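Local coordinates for flagellar hook associated protein type 3 FlgL (Legionella pneumophila subsp. pneumophila, PDB 5YTI) that probably serves as a structural component of the bacterial flagellum, as a hook-associated member of the flagellin family, at residues E77-L80 / S81-V84; L87-L90 / R91-I95; A111-A114 / Q115-N119; L335-I338 / L339-S343. All blocks are in the same frame, centred on the assembly; numbering follows the deposited sequence.

Interaction 1: residues E77-L80 / S81-V84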
loop_
_atom_site.group_PDB
_atom_site.type_symbol
_atom_site.label_atom_id
_atom_site.label_comp_id
_atom_site.label_asym_id
_atom_site.label_seq_id
_atom_site.Cartn_x
_atom_site.Cartn_y
_atom_site.Cartn_z
ATOM N N GLU A 77 20.826 4.987 1.509
ATOM C CA GLU A 77 20.676 3.806 2.342
ATOM C C GLU A 77 20.690 4.271 3.790
ATOM O O GLU A 77 19.888 3.819 4.591
ATOM C CB GLU A 77 21.779 2.768 2.051
ATOM C CG GLU A 77 21.808 1.533 2.966
ATOM C CD GLU A 77 20.476 0.739 3.043
ATOM O OE1 GLU A 77 19.831 0.459 2.009
ATOM O OE2 GLU A 77 20.072 0.356 4.160
ATOM N N GLY A 78 21.558 5.231 4.105
ATOM C CA GLY A 78 21.791 5.669 5.495
ATOM C C GLY A 78 20.683 6.501 6.114
ATOM O O GLY A 78 20.472 6.462 7.334
ATOM N N ILE A 79 19.992 7.265 5.266
ATOM C CA ILE A 79 18.804 8.002 5.671
ATOM C C ILE A 79 17.634 7.042 5.896
ATOM O O ILE A 79 16.987 7.092 6.939
ATOM C CB ILE A 79 18.429 9.082 4.642
ATOM C CG1 ILE A 79 19.519 10.174 4.600
ATOM C CG2 ILE A 79 17.058 9.676 4.956
ATOM C CD1 ILE A 79 19.702 10.957 5.893
ATOM N N LEU A 80 17.377 6.158 4.943
ATOM C CA LEU A 80 16.409 5.095 5.159
ATOM C C LEU A 80 16.763 4.286 6.398
ATOM O O LEU A 80 15.894 4.018 7.221
ATOM C CB LEU A 80 16.305 4.179 3.945
ATOM C CG LEU A 80 15.587 4.819 2.761
ATOM C CD1 LEU A 80 15.257 3.786 1.706
ATOM C CD2 LEU A 80 14.295 5.515 3.146
ATOM N N SER A 81 18.031 3.918 6.545
ATOM C CA SER A 81 18.523 3.187 7.742
ATOM C C SER A 81 18.205 3.893 9.094
ATOM O O SER A 81 17.737 3.251 10.065
ATOM C CB SER A 81 20.028 2.976 7.571
ATOM O OG SER A 81 20.668 2.526 8.741
ATOM N N ASN A 82 18.474 5.211 9.123
ATOM C CA ASN A 82 18.081 6.116 10.237
ATOM C C ASN A 82 16.571 6.052 10.499
ATOM O O ASN A 82 16.119 6.050 11.636
ATOM C CB ASN A 82 18.398 7.602 9.918
ATOM C CG ASN A 82 19.878 7.946 9.948
ATOM O OD1 ASN A 82 20.672 7.322 10.650
ATOM N ND2 ASN A 82 20.252 8.968 9.174
ATOM N N ALA A 83 15.805 6.068 9.419
ATOM C CA ALA A 83 14.384 6.135 9.506
ATOM C C ALA A 83 13.819 4.827 10.028
ATOM O O ALA A 83 12.720 4.804 10.620
ATOM C CB ALA A 83 13.802 6.456 8.151
ATOM N N VAL A 84 14.539 3.728 9.828
ATOM C CA VAL A 84 14.095 2.464 10.437
ATOM C C VAL A 84 14.310 2.567 11.950
ATOM O O VAL A 84 13.400 2.310 12.732
ATOM C CB VAL A 84 14.787 1.223 9.827
ATOM C CG1 VAL A 84 14.579 -0.019 10.702
ATOM C CG2 VAL A 84 14.279 1.002 8.406
#

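Interaction 2: residues L87-L90 / R91-I95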
loop_
_atom_site.group_PDB
_atom_site.type_symbol
_atom_site.label_atom_id
_atom_site.label_comp_id
_atom_site.label_asym_id
_atom_site.label_seq_id
_atom_site.Cartn_x
_atom_site.Cartn_y
_atom_site.Cartn_z
ATOM N N LEU A 87 11.523 4.126 13.553
ATOM C CA LEU A 87 10.309 3.349 13.583
ATOM C C LEU A 87 10.430 2.235 14.539
ATOM O O LEU A 87 9.425 1.796 15.065
ATOM C CB LEU A 87 10.017 2.779 12.219
ATOM C CG LEU A 87 9.502 3.863 11.270
ATOM C CD1 LEU A 87 9.727 3.496 9.805
ATOM C CD2 LEU A 87 8.025 4.118 11.563
ATOM N N HIS A 88 11.644 1.745 14.761
ATOM C CA HIS A 88 11.841 0.603 15.670
ATOM C C HIS A 88 11.459 0.975 17.093
ATOM O O HIS A 88 10.949 0.156 17.868
ATOM C CB HIS A 88 13.289 0.086 15.634
ATOM C CG HIS A 88 13.500 -1.026 14.651
ATOM N ND1 HIS A 88 14.694 -1.223 13.992
ATOM C CD2 HIS A 88 12.651 -1.979 14.189
ATOM C CE1 HIS A 88 14.581 -2.262 13.183
ATOM N NE2 HIS A 88 13.348 -2.730 13.273
ATOM N N ARG A 89 11.704 2.244 17.387
ATOM C CA ARG A 89 11.463 2.834 18.676
ATOM C C ARG A 89 9.990 3.184 18.730
ATOM O O ARG A 89 9.326 2.858 19.717
ATOM C CB ARG A 89 12.366 4.075 18.891
ATOM C CG ARG A 89 12.153 4.880 20.183
ATOM C CD ARG A 89 12.250 4.059 21.480
ATOM N NE ARG A 89 11.734 4.824 22.627
ATOM C CZ ARG A 89 11.121 4.295 23.695
ATOM N NH1 ARG A 89 10.958 2.989 23.816
ATOM N NH2 ARG A 89 10.666 5.078 24.662
ATOM N N LEU A 90 9.456 3.805 17.681
ATOM C CA LEU A 90 8.015 4.029 17.640
ATOM C C LEU A 90 7.258 2.719 17.891
ATOM O O LEU A 90 6.137 2.720 18.399
ATOM C CB LEU A 90 7.595 4.658 16.311
ATOM C CG LEU A 90 7.957 6.144 16.172
ATOM C CD1 LEU A 90 7.997 6.570 14.721
ATOM C CD2 LEU A 90 7.000 7.021 16.969
ATOM N N ARG A 91 7.862 1.590 17.548
ATOM C CA ARG A 91 7.183 0.321 17.731
ATOM C C ARG A 91 7.270 -0.113 19.190
ATOM O O ARG A 91 6.314 -0.653 19.739
ATOM C CB ARG A 91 7.768 -0.739 16.800
ATOM C CG ARG A 91 7.418 -2.117 17.269
ATOM C CD ARG A 91 7.493 -3.177 16.207
ATOM N NE ARG A 91 7.067 -4.430 16.826
ATOM C CZ ARG A 91 6.680 -5.495 16.146
ATOM N NH1 ARG A 91 6.699 -5.471 14.812
ATOM N NH2 ARG A 91 6.288 -6.579 16.792
ATOM N N GLU A 92 8.428 0.109 19.804
ATOM C CA GLU A 92 8.605 -0.124 21.247
ATOM C C GLU A 92 7.544 0.699 21.962
ATOM O O GLU A 92 6.703 0.148 22.680
ATOM C CB GLU A 92 10.006 0.276 21.742
ATOM C CG GLU A 92 11.168 -0.632 21.317
ATOM C CD GLU A 92 12.540 -0.230 21.862
ATOM O OE1 GLU A 92 13.158 0.805 21.483
ATOM O OE2 GLU A 92 13.046 -1.008 22.673
ATOM N N ILE A 93 7.543 2.007 21.710
ATOM C CA ILE A 93 6.507 2.921 22.226
ATOM C C ILE A 93 5.071 2.412 22.014
ATOM O O ILE A 93 4.324 2.334 22.971
ATOM C CB ILE A 93 6.620 4.350 21.635
ATOM C CG1 ILE A 93 7.857 5.050 22.173
ATOM C CG2 ILE A 93 5.391 5.181 21.990
ATOM C CD1 ILE A 93 8.110 6.441 21.612
ATOM N N GLN A 94 4.686 2.063 20.784
ATOM C CA GLN A 94 3.300 1.632 20.555
ATOM C C GLN A 94 2.939 0.445 21.403
ATOM O O GLN A 94 1.783 0.326 21.796
ATOM C CB GLN A 94 2.983 1.309 19.084
ATOM C CG GLN A 94 1.500 1.018 18.768
ATOM C CD GLN A 94 0.510 1.922 19.497
ATOM O OE1 GLN A 94 0.712 3.122 19.649
ATOM N NE2 GLN A 94 -0.571 1.337 19.947
ATOM N N ILE A 95 3.902 -0.427 21.691
ATOM C CA ILE A 95 3.582 -1.627 22.446
ATOM C C ILE A 95 3.232 -1.333 23.896
ATOM O O ILE A 95 2.297 -1.918 24.410
ATOM C CB ILE A 95 4.694 -2.664 22.383
ATOM C CG1 ILE A 95 4.331 -3.706 21.329
ATOM C CG2 ILE A 95 4.841 -3.349 23.739
ATOM C CD1 ILE A 95 5.498 -4.579 20.934
#

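Interaction 3: residues A111-A114 / Q115-N119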
loop_
_atom_site.group_PDB
_atom_site.type_symbol
_atom_site.label_atom_id
_atom_site.label_comp_id
_atom_site.label_asym_id
_atom_site.label_seq_id
_atom_site.Cartn_x
_atom_site.Cartn_y
_atom_site.Cartn_z
ATOM N N ALA A 111 3.899 10.262 24.462
ATOM C CA ALA A 111 3.319 11.246 23.542
ATOM C C ALA A 111 4.292 12.318 23.079
ATOM O O ALA A 111 4.175 12.851 21.972
ATOM C CB ALA A 111 2.149 11.947 24.213
ATOM N N VAL A 112 5.199 12.701 23.952
ATOM C CA VAL A 112 6.082 13.796 23.625
ATOM C C VAL A 112 7.300 13.221 22.939
ATOM O O VAL A 112 7.844 13.849 22.013
ATOM C CB VAL A 112 6.453 14.634 24.863
ATOM C CG1 VAL A 112 7.510 15.653 24.524
ATOM C CG2 VAL A 112 5.213 15.346 25.393
ATOM N N GLU A 113 7.716 12.021 23.352
ATOM C CA GLU A 113 8.755 11.346 22.597
ATOM C C GLU A 113 8.275 11.070 21.172
ATOM O O GLU A 113 8.978 11.402 20.220
ATOM C CB GLU A 113 9.207 10.051 23.242
ATOM C CG GLU A 113 10.518 9.590 22.631
ATOM C CD GLU A 113 10.963 8.223 23.089
ATOM O OE1 GLU A 113 10.211 7.569 23.843
ATOM O OE2 GLU A 113 12.075 7.808 22.683
ATOM N N ALA A 114 7.087 10.481 21.026
ATOM C CA ALA A 114 6.551 10.240 19.696
ATOM C C ALA A 114 6.551 11.523 18.888
ATOM O O ALA A 114 6.872 11.491 17.709
ATOM C CB ALA A 114 5.163 9.641 19.748
ATOM N N GLN A 115 6.234 12.659 19.508
ATOM C CA GLN A 115 6.290 13.935 18.771
ATOM C C GLN A 115 7.716 14.239 18.323
ATOM O O GLN A 115 7.917 14.739 17.235
ATOM C CB GLN A 115 5.657 15.129 19.535
ATOM C CG GLN A 115 5.609 16.481 18.770
ATOM C CD GLN A 115 4.510 16.581 17.687
ATOM O OE1 GLN A 115 3.328 16.313 17.955
ATOM N NE2 GLN A 115 4.903 16.984 16.459
ATOM N N ALA A 116 8.722 13.926 19.127
ATOM C CA ALA A 116 10.104 14.122 18.653
ATOM C C ALA A 116 10.412 13.199 17.466
ATOM O O ALA A 116 11.047 13.628 16.504
ATOM C CB ALA A 116 11.105 13.913 19.772
ATOM N N LEU A 117 9.935 11.951 17.521
ATOM C CA LEU A 117 10.186 10.990 16.447
ATOM C C LEU A 117 9.475 11.395 15.158
ATOM O O LEU A 117 10.095 11.400 14.104
ATOM C CB LEU A 117 9.850 9.562 16.879
ATOM C CG LEU A 117 10.790 9.076 18.003
ATOM C CD1 LEU A 117 10.181 7.978 18.868
ATOM C CD2 LEU A 117 12.126 8.604 17.449
ATOM N N LEU A 118 8.208 11.781 15.233
ATOM C CA LEU A 118 7.541 12.348 14.064
ATOM C C LEU A 118 8.435 13.422 13.420
ATOM O O LEU A 118 8.756 13.332 12.242
ATOM C CB LEU A 118 6.180 12.941 14.438
ATOM C CG LEU A 118 5.451 13.777 13.369
ATOM C CD1 LEU A 118 5.268 12.987 12.094
ATOM C CD2 LEU A 118 4.093 14.247 13.863
ATOM N N ASN A 119 8.844 14.426 14.188
ATOM C CA ASN A 119 9.691 15.519 13.683
ATOM C C ASN A 119 10.980 14.965 13.049
ATOM O O ASN A 119 11.429 15.445 12.002
ATOM C CB ASN A 119 10.052 16.531 14.803
ATOM C CG ASN A 119 8.829 17.247 15.415
ATOM O OD1 ASN A 119 7.661 16.974 15.075
ATOM N ND2 ASN A 119 9.105 18.186 16.325
#

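Interaction 4: residues L335-I338 / L339-S343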
loop_
_atom_site.group_PDB
_atom_site.type_symbol
_atom_site.label_atom_id
_atom_site.label_comp_id
_atom_site.label_asym_id
_atom_site.label_seq_id
_atom_site.Cartn_x
_atom_site.Cartn_y
_atom_site.Cartn_z
ATOM N N LEU A 335 7.533 -0.341 8.649
ATOM C CA LEU A 335 8.818 -0.954 8.804
ATOM C C LEU A 335 9.031 -1.801 7.576
ATOM O O LEU A 335 10.037 -1.666 6.927
ATOM C CB LEU A 335 8.868 -1.840 10.028
ATOM C CG LEU A 335 9.556 -1.213 11.230
ATOM C CD1 LEU A 335 9.099 -1.931 12.485
ATOM C CD2 LEU A 335 11.067 -1.298 11.066
ATOM N N GLY A 336 8.078 -2.654 7.236
ATOM C CA GLY A 336 8.263 -3.575 6.124
ATOM C C GLY A 336 8.451 -2.847 4.799
ATOM O O GLY A 336 9.308 -3.193 3.965
ATOM N N HIS A 337 7.650 -1.815 4.598
ATOM C CA HIS A 337 7.651 -1.136 3.334
ATOM C C HIS A 337 8.999 -0.516 3.058
ATOM O O HIS A 337 9.477 -0.501 1.928
ATOM C CB HIS A 337 6.599 -0.066 3.342
ATOM C CG HIS A 337 6.726 0.870 2.203
ATOM N ND1 HIS A 337 6.582 0.459 0.896
ATOM C CD2 HIS A 337 7.017 2.193 2.164
ATOM C CE1 HIS A 337 6.763 1.502 0.102
ATOM N NE2 HIS A 337 7.038 2.563 0.848
ATOM N N ILE A 338 9.614 0.015 4.091
ATOM C CA ILE A 338 10.913 0.647 3.936
ATOM C C ILE A 338 11.994 -0.384 3.679
ATOM O O ILE A 338 12.803 -0.219 2.773
ATOM C CB ILE A 338 11.271 1.494 5.161
ATOM C CG1 ILE A 338 10.409 2.736 5.138
ATOM C CG2 ILE A 338 12.721 1.922 5.143
ATOM C CD1 ILE A 338 10.773 3.657 6.259
ATOM N N LEU A 339 12.013 -1.451 4.458
ATOM C CA LEU A 339 12.884 -2.563 4.132
ATOM C C LEU A 339 12.790 -2.975 2.650
ATOM O O LEU A 339 13.790 -3.412 2.088
ATOM C CB LEU A 339 12.584 -3.770 5.026
ATOM C CG LEU A 339 13.432 -5.022 4.777
ATOM C CD1 LEU A 339 14.931 -4.757 4.928
ATOM C CD2 LEU A 339 12.997 -6.134 5.720
ATOM N N SER A 340 11.620 -2.861 2.012
ATOM C CA SER A 340 11.516 -3.284 0.613
ATOM C C SER A 340 12.165 -2.240 -0.254
ATOM O O SER A 340 12.796 -2.568 -1.257
ATOM C CB SER A 340 10.081 -3.578 0.161
ATOM O OG SER A 340 9.304 -2.408 -0.047
ATOM N N VAL A 341 12.042 -0.977 0.136
ATOM C CA VAL A 341 12.783 0.073 -0.554
ATOM C C VAL A 341 14.268 -0.164 -0.356
ATOM O O VAL A 341 15.013 -0.023 -1.285
ATOM C CB VAL A 341 12.400 1.493 -0.100
ATOM C CG1 VAL A 341 13.248 2.525 -0.802
ATOM C CG2 VAL A 341 10.938 1.788 -0.402
ATOM N N GLN A 342 14.699 -0.556 0.830
ATOM C CA GLN A 342 16.117 -0.901 1.042
ATOM C C GLN A 342 16.542 -2.083 0.202
ATOM O O GLN A 342 17.607 -2.057 -0.395
ATOM C CB GLN A 342 16.432 -1.226 2.506
ATOM C CG GLN A 342 16.390 -0.028 3.424
ATOM C CD GLN A 342 16.512 -0.436 4.855
ATOM O OE1 GLN A 342 15.733 -1.246 5.345
ATOM N NE2 GLN A 342 17.490 0.129 5.544
ATOM N N SER A 343 15.730 -3.133 0.168
ATOM C CA SER A 343 16.093 -4.301 -0.635
ATOM C C SER A 343 16.234 -3.861 -2.096
ATOM O O SER A 343 17.183 -4.264 -2.742
ATOM C CB SER A 343 15.093 -5.458 -0.470
ATOM O OG SER A 343 15.105 -5.966 0.869
#

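Interaction 1: residues E77-L80 / S81-V84
I79 and N82 meet at an angle, one turn apart on helix 49-96, and the pair illustrates how one helix can be firm on one side and loose on the other. The firm side belongs to L80, A83 and V84. The methyl CB of A83 rests 3.3 Å from L80 O, and V84 CG2 settles on that same carbonyl at 3.6 Å; A83 packs on L121 and Y124 of helix 104-125, L80 on V341 and V84 on L335 and I338 of helix 316-374. Opposite in character is the partly exposed side of G78 and S81, with N82 at the border, touching Y124 as well. Here CG of N82 lies beside its own backbone N (chi1 -72°), which folds the amide back over G78 O. ND2 comes to 3.1 Å from G78 O, but at an angle too poor for a hydrogen bond; that carbonyl is instead bonded by N82 N, which approaches from above its plane. I79 CD1 adds only a loose 3.9 Å touch to N82 ND2. E77 OE2 takes a weak hydrogen bond from Q342 on helix 316-374. The chemistry implies that backbone bonds and apolar packing hold this turn, with its polar side chains contributing little to each other.

Interaction 2: residues L87-L90 / R91-I95
R89 reaches forward along the helix over I93 and E92, and with L90 and R91 it carries most of the local packing in this stretch of helix 49-96. Its chain leaves with CG anti to the backbone N (chi1 176°) and then bends at chi2 (55°), a course that brings the guanidinium along the helix instead of straight out from it. One face of that flat group settles on I93, whose CG1 lies over its centre, 3.7 Å from R89 CZ. E92 comes at it obliquely: its CB is 3.5 Å from R89 NH1, while the carboxylate plane stands almost perpendicular to the guanidinium. The resulting salt bridge is long, 3.9 Å from R89 NH1 to E92 OE1, and the stronger partner of R89 is E113 on helix 104-125. With I93 against one face and the E113 carboxylate bound to NH2, the arginine probably has limited freedom to swing.

L90 plays the buried part. Its O accepts from Q94 N at 2.9 Å, and its side chain is covered by L117, V300 and M303 from two other helices. R91 runs extended away from the turn, with CB resting 3.5 Å from H88 O; its NH1 forms a salt bridge with D332, and the side chain packs on F219 of the second subunit. Arginines reaching to acids on neighbouring helices, with buried leucine and isoleucine between them, are the pattern of a long amphipathic helix in an antiparallel bundle, here at its hairpin with helix 104-125.

Interaction 3: residues A111-A114 / Q115-N119
E113 and L117 lie side by side one turn apart on helix 104-125, both side chains pointing the same way, and L117 can be followed outward atom by atom. Its CB sits 3.6 Å from A114 O, over the preceding turn. CG is held beside the backbone N (chi1 -66°), and this turns the branch back along the helix, 3.7 Å from E113 O. At the end, CD1 keeps close to that carbonyl and also reaches the aliphatic part of the glutamate, 4.1 Å from E113 CG. The leucine thus covers a carbonyl already bonded by its own L117 N, while beyond the turn it packs on L90 and I93 of helix 49-96. E113 continues past it, extended, and its carboxylate finds its salt-bridge partner in R89.

A second pairing links polar groups on another flank. Q115, bent at chi2 (76°), carries its amide forward along the helix and gives an N-H from NE2 to N119 OD1 at 3.1 Å. The bond is moderately straight, 150° at the hydrogen, and the donor is tilted a little from the plane of the asparagine carbonyl. It ties successive turns on the more exposed flank, whereas A114 and L118 sit in the buried interior: L118 N donates almost straight to A114 O at 2.8 Å, and their side chains pack on I304 and V300 of helix 296-307. A111, A114, L117 and L118 buried, with Q115 and N119 paired on another flank, fit the pattern of an amphipathic helix, here the short arm of the hairpin formed with helix 49-96.

Interaction 4: residues L335-I338 / L339-S343
Hydrogen bonding dominates where S340 turns back on H337. The hydroxyl takes the crowded position between its backbone N and carbonyl carbon (chi1 75°), and from there OG donates to H337 O at 2.8 Å. V341 N reaches the same oxygen at 3.2 Å from the same face of its plane, making H337 O a doubly gripped acceptor. L339 O is also held twice, but by S343 N and S343 OG from opposite faces, the hydroxyl at 3.1 Å.

Apolar packing forms the second class. V341 CG2 lies over one face of the H337 imidazole, 4.2 Å from NE2, and the two side chains meet at a slant; the ring is further fixed by a hydrogen bond from NE2 to N181 O. I338 and V341 turn to V84, L87 and L80 on helix 49-96.

Contacts between subunits are the third. A291 O of the second subunit is a second carbonyl hydrogen-bonded to S340 OG, so the one proton is probably shared between the two, and S343 OG is hydrogen-bonded to N223 ND2 of the second subunit. Serines folded onto carbonyls of the previous turn are a familiar helical device, and here they lie on a helix of an antiparallel bundle that also faces a neighbouring subunit.

In the fold
All four contacts are local turns of three helices, yet their chemistry varies with their place in the bundle. Interactions 1 and 2 follow each other on helix 49-96, about 16 Å apart between centres, and each touches interaction 4 on the antiparallel helix 316-374. Interaction 4 is the buried one, nearest the centre of the chain, and the one most engaged with the second subunit; hydroxyl bonds to carbonyls mark it. The others are partly buried. Interactions 2 and 3 meet across the hairpin, joined by charge as well as leucine and isoleucine packing, whereas interaction 1 joins helix 316-374 chiefly through apolar side chains. Interactions 3 and 4 do not touch: helix 49-96 is the element that meets both.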